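Local coordinates for protein putative NADH-flavin reductase (Streptococcus pneumoniae TIGR4, PDB 4R01) that probably binds a nicotinamide dinucleotide in a Rossmann fold and may act as an NADH-flavin reductase, at residues 47-52 and 77-82; 92-97 and 199-204; 104-107 and 113-116; 137-140 and 145-148; 185-190 and 205-210. All coordinates share one frame; numbering follows the deposited sequence.

Contact 1. Residues 47-52 and 77-82; sequences DLFELT and HSKSIE
F49 points its ring edge at the backbone of helix 76-88. CE1 of F49 leads, 3.4 Å from S80 N and 3.6 Å from K79 C. Both backbone atoms lie in the plane of the ring, so the helix meets a rim and not a face. K79 runs obliquely past the same edge. Its extended chain starts with CG anti to the backbone N (chi1 -164°), and this carries CG and CD along the ring, with K79 CD 3.9 Å from F49 CD1. L48 fills in beside the ring. L48 CD2 lies over one face of F49, toward the rim, and also touches S80 CB at 4.1 Å.

The next shell fixes both sides. D47 OD2 accepts from F49 N at 3.2 Å, which closes an Asx turn; the N-H comes from above the carboxylate plane. On the helix, S80 OG turns back and donates to H77 O. Beyond the two segments, L76 and L83 of the helix also touch F49, and F84 touches L48. The contact therefore seats the short 3-10 turn after strand 42-45 on the flank of helix 76-88, a loop-on-helix packing at one end of the Rossmann-type alpha/beta fold.

Contact 2. Residues 92-97 and 199-204; sequences QTRFLV and HHIKER
R94 and I201 meet at the rim of the Rossmann-type sheet, where strand 94-98 starts and the loop before strand 203-209 passes by. R94 has the most surface buried here, I201 the next most. Strand 145-150 lies between strands 94-98 and 203-209 in the sheet, so the R94 side chain has to span one strand to make the contact. Its CG lies beside the backbone N (chi1 -71°), and a bend at chi3 of 61° brings one guanidinium face against I201. The two side chains are set roughly perpendicular.

The polar end of R94 is held elsewhere. NH2 forms a salt bridge with E194 of helix 184-196 and a hydrogen bond with T147 OG1 on the strand between. H200 takes part in the same cluster: its ND1 bonds to E194 and its O to T147 OG1. That carbonyl is only a loose neighbour of the arginine, with H200 O 3.9 Å from R94 NH2.

R94 NE has no polar partner in the model and is buried by the contact. What it meets is a methyl group. I201 CD1 sits over one face of the guanidinium, offset toward its rim, 3.5 Å from R94 NE and 3.6 Å from R94 CZ.

Contact 3. Residues 104-107 and 113-116; sequences LYID and RLLD
The Y105 ring carries the aliphatic part of R113 over one face. R113 CG lies 4.0 Å from the ring centroid and 30° off the ring normal, an off-centre CH-pi contact. R113 CD continues over the same face toward the hydroxyl end, 3.9 Å from Y105 CE1. The two side chains extend together, with the guanidinium plane turned 44° from the ring.

The backbones beneath them form a single beta bridge, Y105 with R113. It pins together two parts of the long excursion between strand 94-98 and helix 125-138 of the Rossmann-type fold. A 3-10 turn follows at 114-116, closed by D116 N bonding to R113 O.

The far end of R113 is tied to helix 125-138, where NH1 makes a salt bridge with D136. Y105 also joins E170 and F172 through backbone hydrogen bonds. I106 and L114 pass head to tail, and I106 CG2 comes within 3.6 Å of L114 CD1. Other subunits close over this pair: T112 and P118 of the second subunit pack on I106 and L114 respectively, and E123 of the third packs on L114.

The carbonyl of L104 ties the two segments together. L104 O accepts from L114 N at 3.0 Å, while R113 CA stands 3.3 Å from L104 O in a CA-H...O contact.

Contact 4. Residues 137-140 and 145-148; sequences LLRT and NWTF
W146 faces the end of helix 125-138 and meets L138 with the flat of its indole. L138 CB lies over the six-membered ring, 4.1 Å from its centroid and 16° off the normal, a CH-pi contact over the face. L138 CD2 reaches further back along the side chain, to 3.8 Å from W146 CB. The indole is set for this by its first torsion, which places CG between the backbone N and the carbonyl carbon (chi1 61°). W146 NE1 comes close to L138 O, but the angle is poor and the pair is not a hydrogen bond.

R139 passes the outer end of the indole. R139 CA is 3.8 Å from W146 CZ2, and R139 NH1 lies at the ring edge, near the plane, 3.9 Å from W146 CH2. The guanidinium is turned 76° from the indole. Its charge is matched elsewhere, by E170 through NH2.

T147 turns to the other side of the sheet, where its OG1 bonds with H200 O and R94 NH2. F148 comes back to the helix side. F148 CD1 touches L138 CD1 at 3.8 Å, the two side chains lying nearly square to each other. V97 of strand 94-98 and I81 of helix 76-88 also touch L138.

W146 and F148 thus form the strand's helix-facing side. Helix 125-138 turns through a short loop and packs on the strand that follows it, the alpha-to-beta step of a Rossmann-type alpha/beta sandwich.

Contact 5. Residues 185-190 and 205-210; sequences ADYAIG and ISLLEK
L207 reaches from strand 203-209 to helix 184-196 and meets it mainly with one methyl. L207 CB is at the margin of the contact, 4.2 Å from Y187 CD1. CG then lies beside the backbone N (chi1 -63°), and this swings the branch toward the helix. CD1 is the tip that does the touching. L207 CD1 stands 3.6 Å from Y187 O, and it also touches Y187 CD1 and G190 C. The methyl therefore packs on the helix backbone as well as on a ring. G190 has no side chain at this point, and L207 CD1 comes close to its main chain.

Y187 lies across L207. Its CG is anti to the backbone N (chi1 175°), and its ring lies oblique to the leucine methyl. The hydroxyl at the far end bonds to V149 O of strand 145-150, while F155 meets the ring edge-to-face.

This is helix-on-sheet packing in a Rossmann-type alpha/beta fold. Strand 203-209 lies parallel to 145-150 and antiparallel to 165-168. The axes of 185-190 and 205-209 approach to 8.4 Å, their directions 139° apart. L207 also touches Y165 and L167 of strand 165-168.

Nearer the chain end the contact turns polar. D186 and E209 are both acidic, and a water stands between their carboxylates. The water donates to D186 OD2 at 2.7 Å and weakly to E209 OE2. Each acid has a further partner. D186 OD1 accepts from G163 N and its OD2 bonds with T162 OG1, and E209 OE2 accepts from Q181 NE2.

Contacts 4 and 5 are buried, and each packs a helix on the main sheet. Contact 2 is a surface contact at the rim of that sheet, and contacts 1 and 3 are partly buried. Strand 203-209 serves contacts 2 and 5, and its neighbour 145-150 serves contact 4. Contacts 2 and 4 lie closest, with centres about 7 Å apart. Contact 1 reaches contact 4 through I81 and L137 or L138. The chemistry differs: indole and leucine in contact 4, a leucine methyl and, apart from it, a water between two acids in contact 5, a methyl on a guanidinium face in contact 2. Contact 3 alone has a direct hydrogen bond between its segments, and other subunits touch it.

Contact 1. Residues 47-52 and 77-82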
# COMPACT_ATOMS: atom_id res chain seq x y z
N ASP A 47 -2.82 35.38 -24.47
CA ASP A 47 -3.64 34.25 -24.06
C ASP A 47 -3.21 33.03 -24.85
O ASP A 47 -3.01 33.10 -26.07
CB ASP A 47 -5.12 34.53 -24.27
CG ASP A 47 -6.00 33.41 -23.72
OD1 ASP A 47 -6.25 33.39 -22.50
OD2 ASP A 47 -6.43 32.56 -24.52
N LEU A 48 -3.06 31.91 -24.15
CA LEU A 48 -2.58 30.66 -24.74
C LEU A 48 -3.31 30.29 -26.04
O LEU A 48 -2.67 29.98 -27.05
CB LEU A 48 -2.73 29.52 -23.73
CG LEU A 48 -2.43 28.12 -24.26
CD1 LEU A 48 -1.00 28.05 -24.77
CD2 LEU A 48 -2.67 27.07 -23.19
N PHE A 49 -4.64 30.32 -26.00
CA PHE A 49 -5.44 29.87 -27.14
C PHE A 49 -5.58 30.93 -28.22
O PHE A 49 -6.37 30.78 -29.15
CB PHE A 49 -6.81 29.42 -26.65
CG PHE A 49 -6.76 28.28 -25.67
CD1 PHE A 49 -6.69 26.97 -26.11
CD2 PHE A 49 -6.76 28.53 -24.31
CE1 PHE A 49 -6.63 25.93 -25.21
CE2 PHE A 49 -6.70 27.48 -23.40
CZ PHE A 49 -6.63 26.18 -23.86
N GLU A 50 -4.80 32.00 -28.10
CA GLU A 50 -4.76 33.03 -29.13
C GLU A 50 -3.40 33.03 -29.82
O GLU A 50 -3.12 33.89 -30.66
CB GLU A 50 -5.06 34.41 -28.53
CG GLU A 50 -6.53 34.76 -28.53
CD GLU A 50 -6.90 35.73 -27.42
OE1 GLU A 50 -5.98 36.35 -26.84
OE2 GLU A 50 -8.11 35.87 -27.13
N LEU A 51 -2.57 32.05 -29.48
CA LEU A 51 -1.26 31.90 -30.09
C LEU A 51 -1.38 31.53 -31.57
O LEU A 51 -2.31 30.83 -31.98
CB LEU A 51 -0.44 30.84 -29.36
CG LEU A 51 0.12 31.18 -27.98
CD1 LEU A 51 0.73 29.95 -27.34
CD2 LEU A 51 1.14 32.30 -28.07
N THR A 52 -0.42 32.00 -32.36
CA THR A 52 -0.36 31.69 -33.78
C THR A 52 0.92 30.93 -34.09
O THR A 52 1.79 30.80 -33.22
CB THR A 52 -0.43 32.96 -34.65
OG1 THR A 52 0.81 33.67 -34.54
CG2 THR A 52 -1.57 33.86 -34.19
N HIS A 77 -7.10 21.53 -21.14
CA HIS A 77 -5.91 20.71 -21.33
C HIS A 77 -5.95 20.03 -22.70
O HIS A 77 -4.95 20.00 -23.42
CB HIS A 77 -5.78 19.65 -20.23
CG HIS A 77 -5.22 20.18 -18.95
ND1 HIS A 77 -6.01 20.62 -17.91
CD2 HIS A 77 -3.94 20.34 -18.53
CE1 HIS A 77 -5.25 21.03 -16.92
NE2 HIS A 77 -3.99 20.87 -17.26
N SER A 78 -7.11 19.50 -23.05
CA SER A 78 -7.29 18.84 -24.34
C SER A 78 -7.28 19.86 -25.47
O SER A 78 -6.64 19.64 -26.50
CB SER A 78 -8.59 18.04 -24.36
OG SER A 78 -8.53 16.94 -23.47
N LYS A 79 -7.97 20.97 -25.26
CA LYS A 79 -8.06 22.00 -26.29
C LYS A 79 -6.68 22.59 -26.58
O LYS A 79 -6.39 22.97 -27.71
CB LYS A 79 -9.02 23.11 -25.87
CG LYS A 79 -9.47 24.01 -27.02
CD LYS A 79 -10.21 25.23 -26.52
CE LYS A 79 -10.65 26.12 -27.67
NZ LYS A 79 -10.97 27.51 -27.23
N SER A 80 -5.83 22.64 -25.56
CA SER A 80 -4.47 23.16 -25.73
C SER A 80 -3.66 22.25 -26.65
O SER A 80 -2.92 22.73 -27.50
CB SER A 80 -3.77 23.31 -24.37
OG SER A 80 -3.54 22.05 -23.77
N ILE A 81 -3.82 20.95 -26.47
CA ILE A 81 -3.16 19.97 -27.33
C ILE A 81 -3.58 20.14 -28.78
O ILE A 81 -2.74 20.19 -29.68
CB ILE A 81 -3.47 18.53 -26.89
CG1 ILE A 81 -2.96 18.28 -25.47
CG2 ILE A 81 -2.87 17.53 -27.86
CD1 ILE A 81 -1.47 18.49 -25.32
N GLU A 82 -4.89 20.23 -29.00
CA GLU A 82 -5.44 20.42 -30.34
C GLU A 82 -4.88 21.69 -30.97
O GLU A 82 -4.57 21.72 -32.16
CB GLU A 82 -6.97 20.48 -30.28
CG GLU A 82 -7.65 19.93 -31.52
CD GLU A 82 -7.63 18.41 -31.57
OE1 GLU A 82 -8.21 17.78 -30.67
OE2 GLU A 82 -7.03 17.86 -32.52

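Contact 2. Residues 92-97 and 199-204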
# COMPACT_ATOMS: atom_id res chain seq x y z
N GLN A 92 9.59 20.61 -37.29
CA GLN A 92 10.44 19.64 -36.62
C GLN A 92 10.56 19.97 -35.13
O GLN A 92 11.16 19.22 -34.35
CB GLN A 92 11.82 19.59 -37.30
CG GLN A 92 12.77 18.53 -36.77
CD GLN A 92 14.10 18.51 -37.51
OE1 GLN A 92 14.83 19.51 -37.53
NE2 GLN A 92 14.42 17.38 -38.12
N THR A 93 9.94 21.08 -34.73
CA THR A 93 9.97 21.54 -33.34
C THR A 93 9.43 20.50 -32.35
O THR A 93 8.40 19.87 -32.60
CB THR A 93 9.16 22.84 -33.18
OG1 THR A 93 9.56 23.78 -34.18
CG2 THR A 93 9.39 23.45 -31.80
N ARG A 94 10.13 20.34 -31.23
CA ARG A 94 9.69 19.43 -30.17
C ARG A 94 8.65 20.10 -29.28
O ARG A 94 8.73 21.29 -28.99
CB ARG A 94 10.88 18.98 -29.33
CG ARG A 94 11.82 18.01 -30.03
CD ARG A 94 12.77 17.35 -29.05
NE ARG A 94 12.06 16.56 -28.04
CZ ARG A 94 12.65 15.91 -27.05
NH1 ARG A 94 13.97 15.95 -26.93
NH2 ARG A 94 11.93 15.23 -26.17
N PHE A 95 7.66 19.32 -28.86
CA PHE A 95 6.61 19.83 -27.99
C PHE A 95 6.48 18.98 -26.73
O PHE A 95 5.93 17.89 -26.77
CB PHE A 95 5.28 19.89 -28.74
CG PHE A 95 4.10 20.23 -27.88
CD1 PHE A 95 4.04 21.44 -27.21
CD2 PHE A 95 3.04 19.34 -27.74
CE1 PHE A 95 2.95 21.76 -26.41
CE2 PHE A 95 1.96 19.65 -26.95
CZ PHE A 95 1.91 20.87 -26.28
N LEU A 96 7.01 19.49 -25.62
CA LEU A 96 6.99 18.77 -24.36
C LEU A 96 5.84 19.22 -23.49
O LEU A 96 5.51 20.41 -23.44
CB LEU A 96 8.31 18.95 -23.60
CG LEU A 96 9.45 17.99 -23.93
CD1 LEU A 96 9.98 18.21 -25.34
CD2 LEU A 96 10.57 18.12 -22.91
N VAL A 97 5.22 18.27 -22.80
CA VAL A 97 4.10 18.57 -21.91
C VAL A 97 4.41 18.16 -20.48
O VAL A 97 4.82 17.03 -20.24
CB VAL A 97 2.81 17.86 -22.37
CG1 VAL A 97 1.66 18.20 -21.43
CG2 VAL A 97 2.46 18.24 -23.79
N HIS A 199 16.17 11.29 -26.23
CA HIS A 199 15.77 10.18 -27.04
C HIS A 199 14.35 10.22 -27.53
O HIS A 199 14.09 10.01 -28.69
CB HIS A 199 16.00 8.89 -26.24
CG HIS A 199 17.42 8.70 -25.81
ND1 HIS A 199 18.41 8.27 -26.66
CD2 HIS A 199 18.02 8.93 -24.62
CE1 HIS A 199 19.56 8.23 -26.02
NE2 HIS A 199 19.35 8.62 -24.78
N HIS A 200 13.44 10.55 -26.63
CA HIS A 200 12.08 10.07 -26.66
C HIS A 200 11.04 10.88 -27.36
O HIS A 200 10.36 11.68 -26.77
CB HIS A 200 11.61 9.85 -25.24
CG HIS A 200 12.58 9.11 -24.40
ND1 HIS A 200 13.59 9.72 -23.72
CD2 HIS A 200 12.68 7.80 -24.12
CE1 HIS A 200 14.29 8.83 -23.06
NE2 HIS A 200 13.75 7.65 -23.29
N ILE A 201 10.83 10.58 -28.62
CA ILE A 201 9.94 11.36 -29.46
C ILE A 201 8.64 10.59 -29.69
O ILE A 201 8.66 9.39 -29.96
CB ILE A 201 10.59 11.70 -30.82
CG1 ILE A 201 11.99 12.27 -30.60
CG2 ILE A 201 9.72 12.66 -31.61
CD1 ILE A 201 12.02 13.51 -29.71
N LYS A 202 7.51 11.29 -29.58
CA LYS A 202 6.18 10.70 -29.72
C LYS A 202 5.94 9.58 -28.72
O LYS A 202 5.39 8.54 -29.05
CB LYS A 202 5.96 10.19 -31.15
CG LYS A 202 6.17 11.23 -32.23
CD LYS A 202 5.85 10.66 -33.60
CE LYS A 202 6.27 11.59 -34.71
NZ LYS A 202 5.94 11.02 -36.04
N GLU A 203 6.37 9.80 -27.48
CA GLU A 203 6.12 8.85 -26.40
C GLU A 203 6.16 9.55 -25.05
O GLU A 203 6.56 10.72 -24.95
CB GLU A 203 7.12 7.70 -26.45
CG GLU A 203 8.58 8.13 -26.53
CD GLU A 203 9.54 6.96 -26.44
OE1 GLU A 203 9.56 6.29 -25.38
OE2 GLU A 203 10.26 6.70 -27.42
N ARG A 204 5.74 8.85 -24.00
CA ARG A 204 5.75 9.42 -22.66
C ARG A 204 6.87 8.87 -21.79
O ARG A 204 7.08 7.66 -21.72
CB ARG A 204 4.42 9.19 -21.94
CG ARG A 204 4.57 9.42 -20.45
CD ARG A 204 3.32 9.15 -19.67
NE ARG A 204 2.91 7.75 -19.75
CZ ARG A 204 1.83 7.29 -19.14
NH1 ARG A 204 1.10 8.12 -18.40
NH2 ARG A 204 1.48 6.02 -19.25

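Contact 3. Residues 104-107 and 113-116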
# COMPACT_ATOMS: atom_id res chain seq x y z
N LEU A 104 -0.22 6.86 -15.70
CA LEU A 104 0.79 5.81 -15.73
C LEU A 104 0.13 4.44 -15.62
O LEU A 104 -0.81 4.26 -14.85
CB LEU A 104 1.81 6.00 -14.60
CG LEU A 104 2.75 7.20 -14.76
CD1 LEU A 104 3.45 7.52 -13.44
CD2 LEU A 104 3.77 6.92 -15.86
N TYR A 105 0.63 3.49 -16.41
CA TYR A 105 0.14 2.11 -16.35
C TYR A 105 0.65 1.40 -15.10
O TYR A 105 1.79 1.62 -14.67
CB TYR A 105 0.55 1.33 -17.60
CG TYR A 105 -0.02 1.88 -18.88
CD1 TYR A 105 -1.28 1.48 -19.33
CD2 TYR A 105 0.68 2.80 -19.65
CE1 TYR A 105 -1.81 1.98 -20.51
CE2 TYR A 105 0.16 3.30 -20.83
CZ TYR A 105 -1.08 2.89 -21.25
OH TYR A 105 -1.60 3.39 -22.43
N ILE A 106 -0.18 0.53 -14.53
CA ILE A 106 0.17 -0.17 -13.30
C ILE A 106 1.20 -1.28 -13.51
O ILE A 106 1.97 -1.60 -12.61
CB ILE A 106 -1.08 -0.77 -12.62
CG1 ILE A 106 -1.76 -1.76 -13.55
CG2 ILE A 106 -2.05 0.33 -12.23
CD1 ILE A 106 -2.91 -2.48 -12.92
N ASP A 107 1.21 -1.87 -14.71
CA ASP A 107 2.15 -2.96 -15.00
C ASP A 107 2.37 -3.15 -16.50
O ASP A 107 1.88 -2.37 -17.32
CB ASP A 107 1.67 -4.27 -14.36
CG ASP A 107 0.24 -4.63 -14.74
OD1 ASP A 107 -0.10 -4.58 -15.94
OD2 ASP A 107 -0.55 -4.95 -13.84
N ARG A 113 -4.62 1.84 -15.72
CA ARG A 113 -3.82 2.97 -15.33
C ARG A 113 -4.17 3.40 -13.93
O ARG A 113 -5.23 3.15 -13.50
CB ARG A 113 -4.02 4.11 -16.30
CG ARG A 113 -3.48 3.78 -17.67
CD ARG A 113 -3.81 4.80 -18.74
NE ARG A 113 -5.16 5.29 -18.64
CZ ARG A 113 -5.68 6.14 -19.49
NH1 ARG A 113 -4.96 6.59 -20.48
NH2 ARG A 113 -6.90 6.56 -19.35
N LEU A 114 -3.30 4.13 -13.27
CA LEU A 114 -3.39 4.45 -11.85
C LEU A 114 -4.68 5.16 -11.55
O LEU A 114 -5.26 5.01 -10.52
CB LEU A 114 -2.26 5.36 -11.43
CG LEU A 114 -1.09 4.71 -10.76
CD1 LEU A 114 -0.66 3.54 -11.58
CD2 LEU A 114 0.04 5.69 -10.69
N LEU A 115 -5.10 5.91 -12.53
CA LEU A 115 -6.30 6.65 -12.52
C LEU A 115 -7.51 5.76 -12.29
O LEU A 115 -8.48 6.16 -11.70
CB LEU A 115 -6.42 7.14 -13.93
CG LEU A 115 -6.99 8.45 -14.33
CD1 LEU A 115 -8.21 8.06 -15.07
CD2 LEU A 115 -7.36 9.23 -13.11
N ASP A 116 -7.44 4.56 -12.82
CA ASP A 116 -8.55 3.64 -12.84
C ASP A 116 -8.72 2.71 -11.65
O ASP A 116 -9.65 1.99 -11.62
CB ASP A 116 -8.46 2.79 -14.09
CG ASP A 116 -8.49 3.58 -15.35
OD1 ASP A 116 -9.27 4.52 -15.43
OD2 ASP A 116 -7.72 3.24 -16.26

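Contact 4. Residues 137-140 and 145-148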
# COMPACT_ATOMS: atom_id res chain seq x y z
N LEU A 137 -5.01 12.11 -26.50
CA LEU A 137 -5.18 12.90 -27.71
C LEU A 137 -3.85 13.06 -28.45
O LEU A 137 -3.81 13.10 -29.68
CB LEU A 137 -5.78 14.27 -27.38
CG LEU A 137 -6.23 15.14 -28.55
CD1 LEU A 137 -7.21 14.38 -29.43
CD2 LEU A 137 -6.85 16.42 -28.04
N LEU A 138 -2.76 13.14 -27.69
CA LEU A 138 -1.43 13.30 -28.27
C LEU A 138 -1.01 12.09 -29.11
O LEU A 138 -0.35 12.24 -30.13
CB LEU A 138 -0.39 13.55 -27.18
CG LEU A 138 -0.20 15.00 -26.73
CD1 LEU A 138 0.69 15.07 -25.50
CD2 LEU A 138 0.38 15.84 -27.86
N ARG A 139 -1.39 10.89 -28.67
CA ARG A 139 -0.98 9.68 -29.37
C ARG A 139 -1.55 9.61 -30.79
O ARG A 139 -1.01 8.91 -31.64
CB ARG A 139 -1.40 8.44 -28.59
CG ARG A 139 -0.81 8.36 -27.19
CD ARG A 139 -0.88 6.95 -26.65
NE ARG A 139 -0.58 6.90 -25.23
CZ ARG A 139 0.65 6.81 -24.72
NH1 ARG A 139 1.70 6.78 -25.52
NH2 ARG A 139 0.82 6.76 -23.41
N THR A 140 -2.63 10.34 -31.03
CA THR A 140 -3.25 10.37 -32.35
C THR A 140 -2.59 11.40 -33.26
O THR A 140 -2.87 11.45 -34.46
CB THR A 140 -4.76 10.67 -32.25
OG1 THR A 140 -4.95 11.99 -31.74
CG2 THR A 140 -5.44 9.67 -31.33
N ASN A 145 6.03 16.02 -33.04
CA ASN A 145 7.13 15.52 -32.22
C ASN A 145 6.89 15.81 -30.74
O ASN A 145 7.54 16.68 -30.16
CB ASN A 145 8.45 16.14 -32.67
CG ASN A 145 8.82 15.76 -34.08
OD1 ASN A 145 8.51 14.66 -34.54
ND2 ASN A 145 9.50 16.66 -34.79
N TRP A 146 5.96 15.07 -30.14
CA TRP A 146 5.54 15.33 -28.77
C TRP A 146 6.25 14.44 -27.76
O TRP A 146 6.70 13.34 -28.10
CB TRP A 146 4.03 15.16 -28.64
CG TRP A 146 3.53 13.78 -28.97
CD1 TRP A 146 3.13 13.33 -30.19
CD2 TRP A 146 3.39 12.68 -28.06
NE1 TRP A 146 2.74 12.01 -30.09
CE2 TRP A 146 2.89 11.59 -28.80
CE3 TRP A 146 3.63 12.52 -26.69
CZ2 TRP A 146 2.63 10.35 -28.22
CZ3 TRP A 146 3.37 11.28 -26.12
CH2 TRP A 146 2.88 10.22 -26.88
N THR A 147 6.33 14.91 -26.53
CA THR A 147 6.84 14.11 -25.43
C THR A 147 6.11 14.47 -24.14
O THR A 147 6.24 15.57 -23.62
CB THR A 147 8.36 14.28 -25.23
OG1 THR A 147 9.05 13.86 -26.40
CG2 THR A 147 8.84 13.45 -24.04
N PHE A 148 5.32 13.52 -23.64
CA PHE A 148 4.57 13.69 -22.40
C PHE A 148 5.46 13.34 -21.22
O PHE A 148 5.98 12.23 -21.13
CB PHE A 148 3.33 12.80 -22.41
CG PHE A 148 2.23 13.28 -21.50
CD1 PHE A 148 1.40 14.32 -21.89
CD2 PHE A 148 2.01 12.67 -20.28
CE1 PHE A 148 0.38 14.76 -21.06
CE2 PHE A 148 0.99 13.10 -19.45
CZ PHE A 148 0.17 14.15 -19.84

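Contact 5. Residues 185-190 and 205-210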
# COMPACT_ATOMS: atom_id res chain seq x y z
N ALA A 185 11.90 21.15 -8.68
CA ALA A 185 13.28 21.42 -9.09
C ALA A 185 13.92 20.21 -9.77
O ALA A 185 14.46 20.33 -10.87
CB ALA A 185 14.11 21.84 -7.88
N ASP A 186 13.86 19.04 -9.13
CA ASP A 186 14.43 17.83 -9.71
C ASP A 186 13.72 17.44 -11.01
O ASP A 186 14.35 16.93 -11.94
CB ASP A 186 14.36 16.67 -8.71
CG ASP A 186 15.42 16.77 -7.63
OD1 ASP A 186 16.53 17.27 -7.93
OD2 ASP A 186 15.16 16.34 -6.49
N TYR A 187 12.42 17.69 -11.07
CA TYR A 187 11.62 17.41 -12.27
C TYR A 187 12.09 18.28 -13.44
O TYR A 187 12.21 17.80 -14.56
CB TYR A 187 10.14 17.65 -11.98
CG TYR A 187 9.23 17.50 -13.18
CD1 TYR A 187 8.69 16.26 -13.52
CD2 TYR A 187 8.88 18.60 -13.96
CE1 TYR A 187 7.85 16.12 -14.61
CE2 TYR A 187 8.04 18.47 -15.05
CZ TYR A 187 7.53 17.23 -15.37
OH TYR A 187 6.69 17.11 -16.46
N ALA A 188 12.33 19.56 -13.16
CA ALA A 188 12.82 20.48 -14.18
C ALA A 188 14.16 20.00 -14.73
O ALA A 188 14.40 20.05 -15.94
CB ALA A 188 12.95 21.89 -13.61
N ILE A 189 15.03 19.54 -13.84
CA ILE A 189 16.33 19.01 -14.23
C ILE A 189 16.16 17.86 -15.22
O ILE A 189 16.82 17.83 -16.27
CB ILE A 189 17.14 18.53 -13.02
CG1 ILE A 189 17.47 19.71 -12.10
CG2 ILE A 189 18.42 17.83 -13.46
CD1 ILE A 189 18.31 19.34 -10.90
N GLY A 190 15.28 16.92 -14.90
CA GLY A 190 15.03 15.78 -15.76
C GLY A 190 14.43 16.17 -17.09
O GLY A 190 14.79 15.62 -18.13
N ILE A 205 7.57 9.78 -21.12
CA ILE A 205 8.52 9.40 -20.09
C ILE A 205 7.99 9.80 -18.72
O ILE A 205 7.04 10.58 -18.62
CB ILE A 205 9.89 10.05 -20.32
CG1 ILE A 205 9.74 11.57 -20.37
CG2 ILE A 205 10.50 9.54 -21.61
CD1 ILE A 205 11.04 12.31 -20.60
N SER A 206 8.61 9.28 -17.67
CA SER A 206 8.22 9.64 -16.31
C SER A 206 9.46 9.91 -15.45
O SER A 206 10.53 9.35 -15.69
CB SER A 206 7.36 8.54 -15.67
OG SER A 206 8.03 7.29 -15.72
N LEU A 207 9.30 10.78 -14.45
CA LEU A 207 10.42 11.19 -13.61
C LEU A 207 10.11 10.98 -12.13
O LEU A 207 8.95 11.05 -11.72
CB LEU A 207 10.77 12.65 -13.87
CG LEU A 207 11.24 12.97 -15.29
CD1 LEU A 207 11.36 14.48 -15.50
CD2 LEU A 207 12.58 12.29 -15.55
N LEU A 208 11.14 10.72 -11.33
CA LEU A 208 10.97 10.50 -9.90
C LEU A 208 12.30 10.60 -9.17
O LEU A 208 13.36 10.47 -9.78
CB LEU A 208 10.30 9.14 -9.66
CG LEU A 208 10.93 7.79 -10.05
CD1 LEU A 208 11.82 7.20 -8.93
CD2 LEU A 208 9.88 6.79 -10.54
N GLU A 209 12.24 10.85 -7.86
CA GLU A 209 13.43 11.10 -7.05
C GLU A 209 14.26 9.84 -6.81
O GLU A 209 13.73 8.73 -6.83
CB GLU A 209 13.04 11.72 -5.71
CG GLU A 209 14.19 12.27 -4.88
CD GLU A 209 13.76 12.65 -3.48
OE1 GLU A 209 14.59 12.55 -2.55
OE2 GLU A 209 12.58 13.03 -3.30
N LYS A 210 15.56 10.04 -6.57
CA LYS A 210 16.52 8.98 -6.22
C LYS A 210 16.78 8.03 -7.38
O LYS A 210 17.92 7.67 -7.65
CB LYS A 210 16.04 8.19 -5.00
CG LYS A 210 15.74 9.05 -3.77
CD LYS A 210 15.51 8.19 -2.54
CE LYS A 210 15.15 9.05 -1.34
NZ LYS A 210 13.78 9.63 -1.45
O HOH W 1 12.86 15.25 -5.72